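Local coordinates for nuclear inclusion protein A (Tobacco vein mottling virus, PDB 3MMG) that probably acts as a 3C-type cysteine peptidase of the potyvirus family, cutting the viral polyprotein at specific sites as related NIa proteases do, at residues V77-I82 against V180-F186; L98-P103 against D160-L164; K134-F139 against I208-F213. The protein carries 3 engineered substitutions. All coordinates share one frame; numbering follows the deposited sequence.

Overall arrangement
From the N terminus, the first contact segment is 77-82, in the hairpin loop between strands 74-76 and 83-86, followed by the connector 98-103 that leads into the six-stranded barrel. Residues 134-139 join two barrel strands. Segment 160-164 returns to 98-103 and closes interaction 2, nested inside the longer loop that 180-186 closes on 77-82 in interaction 1. Residues 208-213 pair with 134-139, so interaction 3 crosses both others. Interactions 1 and 2 touch through probable hydrogen bonds, Gln102 to Glu181 between side chains and Phe182 N to Leu164 O. Interactions 1 and 3 meet through backbone bonds of Gly79 with Ser209 and Glu181 with Ser138. They tie the N-terminal sheet, the connector, the barrel and the C-terminal segment together.

Interaction 1: residues V77-I82 against V180-F186; sequences VEGRDI and VEFPEKF
The type II turn from Val77 to Arg80, in the hairpin between strands 74-76 and 83-86, brings Arg80 to Glu181 and Pro183 just where strand 177-181 runs out, joining the two lobes of a chymotrypsin-like fold. Arg80 NH1 donates to Glu181 O at 2.9 Å; the oxygen lies in the guanidinium plane, while the nitrogen sits well above the carbonyl plane. The same NH1 reaches Glu181 OE2 at 3.2 Å, a weak, bent bond within a salt bridge. A bend at chi3 (72°) turns the guanidinium so that Pro183 CB covers one face, 3.6 Å from NH1. Further in, Ile82 CG1 packs on Val180 CG1 at 3.7 Å, and Ile82 CD1 rests over the face of the Phe182 ring, 4.1 Å from its centroid. Val77 CG2 meets the edge of the Phe186 ring at CE1, 4.0 Å away. Asp81 OD2 bonds to His46, Ser168 and Asn44, consistent with the Asp-His pair of a PA-clan catalytic triad, while Trp140 and Gln102 hold the Glu181 carboxylate. Strand 163-171 backs Val180 and Phe182, Ile42 of strand 40-43 packs against Ile82 and both rings, and helix 186-192 lays Tyr190 against Val77 and Pro183.

Interaction 2: residues L98-P103 against D160-L164; sequences LKFRQP and DGNIL. With FMT (formic acid), chain E.
Phe100 and Ile163 form a single parallel beta bridge: Ile163 N donates to Lys99 O at 2.9 Å, and Arg101 N to Ile163 O at 3.1 Å. The side chains of this pair run side by side, with Ile163 CD1 3.9 Å from Phe100 CE2 and also touching Leu98 CD1. One residue on, Arg101 and Leu164 lie alongside each other, and Pro103 CB packs on Leu164 CD1. The arginine is extended from CG to NE (chi2 and chi3 both 170°), which carries its guanidinium flat over Leu164 CD2, 3.6 Å from CZ and over the centre of the group. Its edge faces Asp160 side-on. Arg101 NE takes the syn lone pair of Asp160 OD2 at 2.9 Å, and NH2 reaches OD1 at 3.0 Å from above the carboxylate plane; the two planes are 62° apart. Asn162 N comes to that same OD1 from the opposite face, closing an Asx turn that fixes the carboxylate. At the other end, a water spans Lys99 N and Gly161 O, and Lys99 NZ donates to a formate, probably from the crystallisation liquor. In the next shell, Phe182 and Phe186 pack edge-to-face with Phe100. Asp107 forms a second salt bridge with Arg101 NH2. The arginine thus has two carboxylate partners, Asp160 and Asp107, and its charge would probably favour the ionised form of both while anchoring the interlobe connector to the barrel.

Interaction 3: residues K134-F139 against I208-F213; sequences KEDTSF and ISWGSF
Phe139 of the barrel turns toward Trp210 and Phe213 of the C-terminal segment, and the three rings form an aromatic cluster. Phe213 offers its edge to the face of Phe139 in an offset edge-to-face pair, planes at 71°, with CE1 3.7 Å from Phe139 CD2. The indole stands differently: its six-membered ring is tilted 30° from the Phe139 ring but slid so far that the two barely overlap, leaving Phe139 CE2 to touch Trp210 CZ3 at 3.6 Å. Lys134 covers a face of Phe213. With CG anti to the backbone nitrogen and the chain bent at chi2 (76°), it drapes across the ring, CE 3.9 Å from the centroid, and NZ continues to Ser212 OG at 3.1 Å. Thr137 points its methyl at the peptide joining Trp210 and Gly211, CG2 lying 3.4 Å from Gly211 N. Its hydroxyl serves its own segment: Thr137 OG1 donates to Lys134 O at 2.7 Å, an oxygen that also accepts from Thr137 N, and it accepts from Phe139 N at 2.9 Å, an ST turn. Three waters bridge the backbones, pairing Glu135 O with Ser212 N, Asp136 O with Gly211 N, and Ser138 N with Ser209 O. Leu169 of strand 163-171 packs against all three rings, and apolar side chains of the bound peptide rest on Trp210 and Phe213. The contact is therefore aromatic within and water-mediated along its backbones; the ammonium of Lys134 probably polarises its CE hydrogens and strengthens their hold on the ring. Trp210 and Phe213 are consistent with forming part of the peptide-binding surface.

Interaction 1: residues V77-I82 against V180-F186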
loop_
_atom_site.group_PDB
_atom_site.type_symbol
_atom_site.label_atom_id
_atom_site.label_comp_id
_atom_site.label_asym_id
_atom_site.label_seq_id
_atom_site.Cartn_x
_atom_site.Cartn_y
_atom_site.Cartn_z
ATOM N N VAL A 77 -6.937 8.082 -4.619
ATOM C CA VAL A 77 -6.836 9.144 -3.619
ATOM C C VAL A 77 -6.038 10.215 -4.361
ATOM O O VAL A 77 -4.833 10.123 -4.451
ATOM C CB VAL A 77 -6.041 8.686 -2.361
ATOM C CG1 VAL A 77 -6.000 9.818 -1.324
ATOM C CG2 VAL A 77 -6.648 7.403 -1.732
ATOM N N GLU A 78 -6.719 11.194 -4.962
ATOM C CA GLU A 78 -6.040 12.087 -5.893
ATOM C C GLU A 78 -4.913 12.881 -5.209
ATOM O O GLU A 78 -5.082 13.369 -4.090
ATOM C CB GLU A 78 -7.050 13.025 -6.588
ATOM C CG GLU A 78 -8.007 12.311 -7.563
ATOM C CD GLU A 78 -7.374 11.854 -8.902
ATOM O OE1 GLU A 78 -6.126 11.804 -9.054
ATOM O OE2 GLU A 78 -8.151 11.509 -9.819
ATOM N N GLY A 79 -3.768 12.992 -5.883
ATOM C CA GLY A 79 -2.633 13.722 -5.330
ATOM C C GLY A 79 -1.615 12.842 -4.600
ATOM O O GLY A 79 -0.542 13.312 -4.224
ATOM N N ARG A 80 -1.927 11.559 -4.410
ATOM C CA ARG A 80 -0.953 10.671 -3.765
ATOM C C ARG A 80 -0.970 9.268 -4.350
ATOM O O ARG A 80 -1.899 8.914 -5.078
ATOM C CB ARG A 80 -1.136 10.646 -2.256
ATOM C CG ARG A 80 -2.374 9.876 -1.813
ATOM C CD ARG A 80 -2.619 10.048 -0.313
ATOM N NE ARG A 80 -3.106 11.407 -0.041
ATOM C CZ ARG A 80 -3.224 11.960 1.166
ATOM N NH1 ARG A 80 -2.893 11.275 2.269
ATOM N NH2 ARG A 80 -3.688 13.212 1.273
ATOM N N ASP A 81 0.057 8.482 -4.021
ATOM C CA ASP A 81 0.275 7.174 -4.655
ATOM C C ASP A 81 -0.538 6.056 -3.998
ATOM O O ASP A 81 0.030 5.020 -3.649
ATOM C CB ASP A 81 1.769 6.842 -4.654
ATOM C CG ASP A 81 2.098 5.593 -5.461
ATOM O OD1 ASP A 81 1.335 5.273 -6.415
ATOM O OD2 ASP A 81 3.113 4.955 -5.135
ATOM N N ILE A 82 -1.842 6.287 -3.831
ATOM C CA ILE A 82 -2.812 5.292 -3.337
ATOM C C ILE A 82 -4.043 5.209 -4.253
ATOM O O ILE A 82 -4.560 6.227 -4.736
ATOM C CB ILE A 82 -3.270 5.589 -1.886
ATOM C CG1 ILE A 82 -2.042 5.714 -0.953
ATOM C CG2 ILE A 82 -4.238 4.464 -1.381
ATOM C CD1 ILE A 82 -2.376 6.053 0.515
ATOM N N VAL A 180 3.755 6.388 1.539
ATOM C CA VAL A 180 2.686 7.378 1.261
ATOM C C VAL A 180 1.636 7.210 2.342
ATOM O O VAL A 180 1.204 6.089 2.592
ATOM C CB VAL A 180 2.030 7.223 -0.152
ATOM C CG1 VAL A 180 1.649 5.737 -0.438
ATOM C CG2 VAL A 180 0.821 8.175 -0.319
ATOM N N GLU A 181 1.234 8.321 2.967
ATOM C CA GLU A 181 0.304 8.276 4.088
ATOM C C GLU A 181 -1.131 8.163 3.627
ATOM O O GLU A 181 -1.493 8.701 2.584
ATOM C CB GLU A 181 0.448 9.546 4.948
ATOM C CG GLU A 181 0.127 10.826 4.179
ATOM C CD GLU A 181 -0.340 11.971 5.056
ATOM O OE1 GLU A 181 0.396 12.388 5.956
ATOM O OE2 GLU A 181 -1.456 12.465 4.819
ATOM N N PHE A 182 -1.947 7.477 4.426
ATOM C CA PHE A 182 -3.398 7.564 4.286
ATOM C C PHE A 182 -3.874 8.935 4.710
ATOM O O PHE A 182 -3.276 9.546 5.602
ATOM C CB PHE A 182 -4.091 6.450 5.091
ATOM C CG PHE A 182 -3.917 5.120 4.436
ATOM C CD1 PHE A 182 -2.857 4.291 4.801
ATOM C CD2 PHE A 182 -4.701 4.772 3.347
ATOM C CE1 PHE A 182 -2.624 3.096 4.141
ATOM C CE2 PHE A 182 -4.472 3.560 2.661
ATOM C CZ PHE A 182 -3.426 2.731 3.055
ATOM N N PRO A 183 -4.940 9.427 4.071
ATOM C CA PRO A 183 -5.557 10.680 4.471
ATOM C C PRO A 183 -6.503 10.500 5.668
ATOM O O PRO A 183 -6.815 9.375 6.073
ATOM C CB PRO A 183 -6.364 11.057 3.230
ATOM C CG PRO A 183 -6.821 9.735 2.699
ATOM C CD PRO A 183 -5.597 8.854 2.877
ATOM N N GLU A 184 -6.942 11.624 6.232
ATOM C CA GLU A 184 -7.929 11.634 7.304
ATOM C C GLU A 184 -9.226 11.003 6.802
ATOM O O GLU A 184 -9.578 11.181 5.636
ATOM C CB GLU A 184 -8.222 13.078 7.706
ATOM C CG GLU A 184 -8.812 13.260 9.110
ATOM C CD GLU A 184 -9.137 14.728 9.432
ATOM O OE1 GLU A 184 -8.806 15.631 8.623
ATOM O OE2 GLU A 184 -9.742 14.977 10.498
ATOM N N LYS A 185 -9.911 10.277 7.690
ATOM C CA LYS A 185 -11.237 9.685 7.423
ATOM C C LYS A 185 -11.227 8.823 6.159
ATOM O O LYS A 185 -12.165 8.860 5.341
ATOM C CB LYS A 185 -12.283 10.803 7.329
ATOM C CG LYS A 185 -12.470 11.509 8.658
ATOM C CD LYS A 185 -13.444 12.654 8.575
ATOM C CE LYS A 185 -13.514 13.363 9.924
ATOM N NZ LYS A 185 -14.081 14.742 9.782
ATOM N N PHE A 186 -10.155 8.048 6.004
ATOM C CA PHE A 186 -9.952 7.277 4.794
ATOM C C PHE A 186 -11.078 6.267 4.524
ATOM O O PHE A 186 -11.620 6.237 3.415
ATOM C CB PHE A 186 -8.592 6.555 4.843
ATOM C CG PHE A 186 -8.376 5.605 3.705
ATOM C CD1 PHE A 186 -8.280 6.078 2.398
ATOM C CD2 PHE A 186 -8.262 4.226 3.938
ATOM C CE1 PHE A 186 -8.077 5.187 1.338
ATOM C CE2 PHE A 186 -8.057 3.344 2.888
ATOM C CZ PHE A 186 -7.967 3.819 1.593
HETATM O O HOH W 1 -3.886 14.440 3.757
#

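Interaction 2: residues L98-P103 against D160-L164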
loop_
_atom_site.group_PDB
_atom_site.type_symbol
_atom_site.label_atom_id
_atom_site.label_comp_id
_atom_site.label_asym_id
_atom_site.label_seq_id
_atom_site.Cartn_x
_atom_site.Cartn_y
_atom_site.Cartn_z
ATOM N N LEU A 98 -9.698 -3.326 10.066
ATOM C CA LEU A 98 -8.432 -2.565 10.146
ATOM C C LEU A 98 -8.719 -1.075 10.341
ATOM O O LEU A 98 -9.684 -0.549 9.790
ATOM C CB LEU A 98 -7.596 -2.731 8.881
ATOM C CG LEU A 98 -7.091 -4.103 8.450
ATOM C CD1 LEU A 98 -6.522 -3.958 7.018
ATOM C CD2 LEU A 98 -6.076 -4.657 9.411
ATOM N N LYS A 99 -7.861 -0.402 11.120
ATOM C CA LYS A 99 -7.926 1.059 11.274
ATOM C C LYS A 99 -6.791 1.745 10.512
ATOM O O LYS A 99 -5.639 1.275 10.557
ATOM C CB LYS A 99 -7.851 1.468 12.749
ATOM C CG LYS A 99 -8.953 0.848 13.626
ATOM C CD LYS A 99 -10.324 1.336 13.275
ATOM C CE LYS A 99 -11.355 0.705 14.203
ATOM N NZ LYS A 99 -12.390 -0.058 13.421
ATOM N N PHE A 100 -7.131 2.856 9.861
ATOM C CA PHE A 100 -6.207 3.693 9.081
ATOM C C PHE A 100 -6.229 5.104 9.645
ATOM O O PHE A 100 -7.295 5.641 9.932
ATOM C CB PHE A 100 -6.601 3.785 7.587
ATOM C CG PHE A 100 -6.693 2.444 6.879
ATOM C CD1 PHE A 100 -7.832 1.636 7.022
ATOM C CD2 PHE A 100 -5.652 1.992 6.071
ATOM C CE1 PHE A 100 -7.926 0.386 6.382
ATOM C CE2 PHE A 100 -5.742 0.742 5.405
ATOM C CZ PHE A 100 -6.881 -0.051 5.556
ATOM N N ARG A 101 -5.067 5.735 9.746
ATOM C CA ARG A 101 -5.054 7.169 10.080
ATOM C C ARG A 101 -3.804 7.825 9.543
ATOM O O ARG A 101 -2.896 7.170 9.103
ATOM C CB ARG A 101 -5.167 7.386 11.578
ATOM C CG ARG A 101 -3.997 6.919 12.379
ATOM C CD ARG A 101 -4.039 7.381 13.839
ATOM N NE ARG A 101 -2.995 6.677 14.591
ATOM C CZ ARG A 101 -1.705 7.040 14.653
ATOM N NH1 ARG A 101 -1.249 8.130 14.021
ATOM N NH2 ARG A 101 -0.858 6.299 15.350
ATOM N N GLN A 102 -3.761 9.145 9.604
ATOM C CA GLN A 102 -2.561 9.849 9.185
ATOM C C GLN A 102 -1.475 9.695 10.273
ATOM O O GLN A 102 -1.781 9.706 11.476
ATOM C CB GLN A 102 -2.858 11.334 9.063
ATOM C CG GLN A 102 -3.756 11.746 7.921
ATOM C CD GLN A 102 -3.802 13.265 7.841
ATOM O OE1 GLN A 102 -4.379 13.915 8.715
ATOM N NE2 GLN A 102 -3.163 13.829 6.831
ATOM N N PRO A 103 -0.205 9.658 9.871
ATOM C CA PRO A 103 0.879 9.640 10.856
ATOM C C PRO A 103 1.018 10.985 11.544
ATOM O O PRO A 103 0.576 12.013 11.010
ATOM C CB PRO A 103 2.153 9.408 10.027
ATOM C CG PRO A 103 1.728 9.272 8.586
ATOM C CD PRO A 103 0.287 9.700 8.480
ATOM N N ASP A 160 -0.399 2.592 18.377
ATOM C CA ASP A 160 -1.767 2.066 18.450
ATOM C C ASP A 160 -2.107 1.004 17.394
ATOM O O ASP A 160 -3.280 0.589 17.277
ATOM C CB ASP A 160 -2.759 3.236 18.369
ATOM C CG ASP A 160 -2.695 3.980 17.033
ATOM O OD1 ASP A 160 -1.908 3.582 16.126
ATOM O OD2 ASP A 160 -3.404 5.004 16.914
ATOM N N GLY A 161 -1.099 0.542 16.643
ATOM C CA GLY A 161 -1.328 -0.477 15.604
ATOM C C GLY A 161 -2.155 -0.057 14.390
ATOM O O GLY A 161 -2.524 -0.894 13.579
ATOM N N ASN A 162 -2.432 1.235 14.246
ATOM C CA ASN A 162 -3.122 1.727 13.054
ATOM C C ASN A 162 -2.199 1.678 11.833
ATOM O O ASN A 162 -0.981 1.835 11.955
ATOM C CB ASN A 162 -3.585 3.166 13.235
ATOM C CG ASN A 162 -4.824 3.305 14.143
ATOM O OD1 ASN A 162 -5.152 2.443 15.002
ATOM N ND2 ASN A 162 -5.514 4.419 13.956
ATOM N N ILE A 163 -2.793 1.464 10.662
ATOM C CA ILE A 163 -2.020 1.524 9.417
ATOM C C ILE A 163 -1.896 2.992 9.025
ATOM O O ILE A 163 -2.919 3.682 8.911
ATOM C CB ILE A 163 -2.712 0.728 8.309
ATOM C CG1 ILE A 163 -2.890 -0.752 8.754
ATOM C CG2 ILE A 163 -1.948 0.859 6.976
ATOM C CD1 ILE A 163 -3.699 -1.573 7.779
ATOM N N LEU A 164 -0.658 3.459 8.808
ATOM C CA LEU A 164 -0.413 4.898 8.565
ATOM C C LEU A 164 -0.130 5.189 7.097
ATOM O O LEU A 164 -0.228 6.333 6.659
ATOM C CB LEU A 164 0.756 5.406 9.390
ATOM C CG LEU A 164 0.682 5.203 10.902
ATOM C CD1 LEU A 164 1.846 5.950 11.560
ATOM C CD2 LEU A 164 -0.666 5.593 11.500
HETATM C C FMT E . -12.070 1.233 9.871
HETATM O O1 FMT E . -12.466 0.093 10.156
HETATM O O2 FMT E . -12.466 2.283 10.400
HETATM O O HOH W 2 -5.033 -1.500 11.978
#

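Interaction 3: residues K134-F139 against I208-F213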
loop_
_atom_site.group_PDB
_atom_site.type_symbol
_atom_site.label_atom_id
_atom_site.label_comp_id
_atom_site.label_asym_id
_atom_site.label_seq_id
_atom_site.Cartn_x
_atom_site.Cartn_y
_atom_site.Cartn_z
ATOM N N LYS A 134 7.748 14.658 4.296
ATOM C CA LYS A 134 8.260 15.411 3.151
ATOM C C LYS A 134 7.275 16.539 2.810
ATOM O O LYS A 134 6.133 16.306 2.384
ATOM C CB LYS A 134 8.521 14.483 1.971
ATOM C CG LYS A 134 9.108 15.183 0.738
ATOM C CD LYS A 134 10.584 15.480 0.939
ATOM C CE LYS A 134 11.191 16.066 -0.332
ATOM N NZ LYS A 134 12.612 16.461 -0.117
ATOM N N GLU A 135 7.723 17.774 3.035
ATOM C CA GLU A 135 6.868 18.941 2.856
ATOM C C GLU A 135 6.197 18.985 1.478
ATOM O O GLU A 135 6.814 18.656 0.463
ATOM C CB GLU A 135 7.663 20.228 3.138
ATOM C CG GLU A 135 6.768 21.436 3.377
ATOM C CD GLU A 135 7.540 22.760 3.422
ATOM O OE1 GLU A 135 8.721 22.798 2.959
ATOM O OE2 GLU A 135 6.936 23.760 3.901
ATOM N N ASP A 136 4.921 19.362 1.485
ATOM C CA ASP A 136 4.085 19.574 0.300
ATOM C C ASP A 136 3.792 18.281 -0.445
ATOM O O ASP A 136 3.443 18.291 -1.641
ATOM C CB ASP A 136 4.693 20.639 -0.625
ATOM C CG ASP A 136 4.790 22.003 0.054
ATOM O OD1 ASP A 136 3.866 22.362 0.823
ATOM O OD2 ASP A 136 5.795 22.699 -0.168
ATOM N N THR A 137 3.945 17.162 0.264
ATOM C CA THR A 137 3.606 15.868 -0.299
ATOM C C THR A 137 2.871 15.006 0.717
ATOM O O THR A 137 2.704 15.381 1.888
ATOM C CB THR A 137 4.860 15.063 -0.770
ATOM O OG1 THR A 137 5.545 14.526 0.372
ATOM C CG2 THR A 137 5.838 15.913 -1.607
ATOM N N SER A 138 2.429 13.839 0.246
ATOM C CA SER A 138 1.882 12.818 1.131
ATOM C C SER A 138 2.935 11.773 1.501
ATOM O O SER A 138 2.609 10.696 2.031
ATOM C CB SER A 138 0.658 12.169 0.479
ATOM O OG SER A 138 -0.437 13.085 0.477
ATOM N N PHE A 139 4.197 12.071 1.221
ATOM C CA PHE A 139 5.270 11.119 1.496
ATOM C C PHE A 139 5.911 11.362 2.859
ATOM O O PHE A 139 6.114 12.510 3.265
ATOM C CB PHE A 139 6.385 11.179 0.439
ATOM C CG PHE A 139 5.979 10.708 -0.928
ATOM C CD1 PHE A 139 5.694 9.349 -1.169
ATOM C CD2 PHE A 139 5.889 11.612 -1.985
ATOM C CE1 PHE A 139 5.308 8.905 -2.472
ATOM C CE2 PHE A 139 5.505 11.176 -3.284
ATOM C CZ PHE A 139 5.210 9.819 -3.513
ATOM N N ILE A 208 0.196 13.302 -9.004
ATOM C CA ILE A 208 0.689 13.089 -7.638
ATOM C C ILE A 208 1.499 14.327 -7.243
ATOM O O ILE A 208 2.167 14.913 -8.091
ATOM C CB ILE A 208 1.508 11.775 -7.562
ATOM C CG1 ILE A 208 0.541 10.584 -7.658
ATOM C CG2 ILE A 208 2.363 11.708 -6.292
ATOM C CD1 ILE A 208 1.178 9.298 -8.099
ATOM N N SER A 209 1.404 14.725 -5.979
ATOM C CA SER A 209 2.170 15.870 -5.444
ATOM C C SER A 209 3.596 15.427 -5.102
ATOM O O SER A 209 3.784 14.507 -4.290
ATOM C CB SER A 209 1.475 16.440 -4.200
ATOM O OG SER A 209 0.271 17.140 -4.520
ATOM N N TRP A 210 4.600 16.081 -5.714
ATOM C CA TRP A 210 6.000 15.644 -5.608
ATOM C C TRP A 210 6.897 16.553 -4.762
ATOM O O TRP A 210 8.007 16.163 -4.401
ATOM C CB TRP A 210 6.636 15.457 -7.004
ATOM C CG TRP A 210 6.003 14.326 -7.733
ATOM C CD1 TRP A 210 5.092 14.413 -8.737
ATOM C CD2 TRP A 210 6.197 12.931 -7.474
ATOM N NE1 TRP A 210 4.685 13.150 -9.124
ATOM C CE2 TRP A 210 5.360 12.220 -8.377
ATOM C CE3 TRP A 210 7.002 12.209 -6.573
ATOM C CZ2 TRP A 210 5.302 10.822 -8.405
ATOM C CZ3 TRP A 210 6.963 10.825 -6.602
ATOM C CH2 TRP A 210 6.097 10.137 -7.503
ATOM N N GLY A 211 6.408 17.743 -4.431
ATOM C CA GLY A 211 7.223 18.704 -3.687
ATOM C C GLY A 211 8.542 18.870 -4.423
ATOM O O GLY A 211 8.554 19.106 -5.638
ATOM N N SER A 212 9.650 18.704 -3.706
ATOM C CA SER A 212 10.970 18.872 -4.308
ATOM C C SER A 212 11.558 17.598 -4.908
ATOM O O SER A 212 12.710 17.603 -5.357
ATOM C CB SER A 212 11.947 19.508 -3.302
ATOM O OG SER A 212 12.351 18.569 -2.318
ATOM N N PHE A 213 10.794 16.503 -4.932
ATOM C CA PHE A 213 11.260 15.276 -5.599
ATOM C C PHE A 213 11.209 15.410 -7.125
ATOM O O PHE A 213 10.311 16.048 -7.655
ATOM C CB PHE A 213 10.333 14.103 -5.287
ATOM C CG PHE A 213 10.459 13.550 -3.904
ATOM C CD1 PHE A 213 9.312 13.134 -3.226
ATOM C CD2 PHE A 213 11.703 13.408 -3.290
ATOM C CE1 PHE A 213 9.403 12.598 -1.939
ATOM C CE2 PHE A 213 11.811 12.875 -2.009
ATOM C CZ PHE A 213 10.653 12.463 -1.332
HETATM O O HOH W 3 9.226 18.842 -0.717
HETATM O O HOH W 4 3.915 19.256 -4.146
HETATM O O HOH W 5 2.191 12.975 -2.596
#